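PDB 4XGU: putative pachytene checkpoint protein 2 from Caenorhabditis elegans, which is an ATP-binding AAA+ ATPase, probably a protein remodeler that acts in chromosome recombination during meiosis. Local coordinates for residues E253-G258 / C297-E302. Numbering follows the deposited sequence.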
# COMPACT_ATOMS: atom_id res chain seq x y z
N GLU B 253 5.25 22.67 14.50
CA GLU B 253 5.36 21.24 14.22
C GLU B 253 4.68 20.86 12.91
O GLU B 253 3.85 19.96 12.88
CB GLU B 253 4.77 20.42 15.36
CG GLU B 253 5.66 20.31 16.59
CD GLU B 253 5.81 18.87 17.07
OE1 GLU B 253 4.93 18.04 16.75
OE2 GLU B 253 6.81 18.58 17.75
N VAL B 254 5.05 21.56 11.84
CA VAL B 254 4.37 21.43 10.55
C VAL B 254 4.30 19.99 10.05
O VAL B 254 3.29 19.56 9.50
CB VAL B 254 5.05 22.30 9.48
CG1 VAL B 254 4.35 22.14 8.15
CG2 VAL B 254 5.06 23.75 9.90
N GLU B 255 5.37 19.24 10.27
CA GLU B 255 5.43 17.88 9.75
C GLU B 255 4.64 16.89 10.61
O GLU B 255 4.41 15.75 10.21
CB GLU B 255 6.88 17.43 9.62
CG GLU B 255 7.67 18.30 8.66
CD GLU B 255 9.01 17.70 8.30
OE1 GLU B 255 10.05 18.35 8.56
OE2 GLU B 255 9.03 16.58 7.75
N SER B 256 4.22 17.34 11.80
CA SER B 256 3.30 16.54 12.60
C SER B 256 1.93 16.59 11.93
O SER B 256 1.15 15.65 12.02
CB SER B 256 3.22 17.06 14.04
OG SER B 256 2.55 18.30 14.10
N LEU B 257 1.67 17.70 11.25
CA LEU B 257 0.49 17.83 10.41
C LEU B 257 0.69 17.06 9.11
O LEU B 257 -0.03 16.09 8.83
CB LEU B 257 0.19 19.31 10.10
CG LEU B 257 -0.07 20.23 11.30
CD1 LEU B 257 -0.01 21.69 10.87
CD2 LEU B 257 -1.41 19.91 11.93
N GLY B 258 1.67 17.49 8.32
CA GLY B 258 2.00 16.84 7.07
C GLY B 258 3.30 16.06 7.13
O GLY B 258 3.71 15.42 6.17
N CYS B 297 6.11 29.40 9.34
CA CYS B 297 6.10 27.98 9.66
C CYS B 297 7.40 27.54 10.33
O CYS B 297 8.47 28.07 10.04
CB CYS B 297 5.86 27.15 8.39
SG CYS B 297 4.35 27.58 7.49
N THR B 298 7.29 26.56 11.22
CA THR B 298 8.47 25.98 11.85
C THR B 298 8.39 24.46 11.79
O THR B 298 7.34 23.88 12.01
CB THR B 298 8.63 26.45 13.31
OG1 THR B 298 9.64 25.66 13.96
CG2 THR B 298 7.33 26.30 14.07
N SER B 299 9.51 23.82 11.47
CA SER B 299 9.57 22.36 11.41
C SER B 299 10.65 21.81 12.33
O SER B 299 11.83 22.05 12.13
CB SER B 299 9.81 21.90 9.97
OG SER B 299 9.78 20.49 9.87
N ASN B 300 10.23 21.05 13.35
CA ASN B 300 11.16 20.53 14.35
C ASN B 300 12.01 19.39 13.81
O ASN B 300 13.03 19.03 14.40
CB ASN B 300 10.39 20.07 15.59
CG ASN B 300 9.88 21.23 16.42
OD1 ASN B 300 10.48 22.31 16.44
ND2 ASN B 300 8.78 21.01 17.13
N LEU B 301 11.59 18.81 12.69
CA LEU B 301 12.35 17.75 12.05
C LEU B 301 13.33 18.33 11.03
O LEU B 301 13.01 19.30 10.34
CB LEU B 301 11.41 16.74 11.37
CG LEU B 301 12.05 15.61 10.55
CD1 LEU B 301 12.77 14.63 11.47
CD2 LEU B 301 11.01 14.91 9.69
N GLU B 302 14.51 17.73 10.94
CA GLU B 302 15.51 18.17 9.98
C GLU B 302 15.74 17.10 8.91
O GLU B 302 15.66 15.90 9.19
CB GLU B 302 16.82 18.50 10.69
CG GLU B 302 17.76 19.39 9.90
CD GLU B 302 19.00 19.77 10.69
OE1 GLU B 302 19.59 20.83 10.40
OE2 GLU B 302 19.39 19.00 11.59
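Asn300 ND2 donates to Glu253 OE2 over 3.2 Å, a worked example of how an AAA+ ATPase ties the Asp-Glu end of its Walker B motif to an asparagine of the ADP pocket, placed like sensor 1 in AAA+ relatives. Glu253 OE2 lies almost in the amide plane of Asn300, and ND2 approaches it on the anti side, somewhat tilted from the carboxylate plane, which is turned 73° from the amide. Glu253 CB points away from the strand, but with CG anti to the carbonyl carbon (chi1 -77°) CG comes 3.2 Å from Asn300 ND2, and OE2 ends beside the same nitrogen. OD1 of that amide accepts a hydrogen bond from Lys185 of the Walker A motif, so one flat group is held at both its nitrogen and its oxygen. An alanine at Glu253 would probably deprive ND2 of this acceptor and let the Asn300 amide turn more easily. Next to this pair, the backbones are joined by Val254 N donating to Thr298 O at 3.3 Å, nearly straight at 171°. Val254 CG2 touches the same oxygen and lies 3.8 Å from Cys297 CB. Farther along, extended Glu255 crosses Leu301 at about a right angle, its OE2 3.2 Å from Leu301 CD2. The contact thus joins the short helix 254-257, after strand 245-251, to the end of that strand's parallel neighbour 293-299, flanked on its other edge by 174-178, while Leu257 packs against helix 217-224.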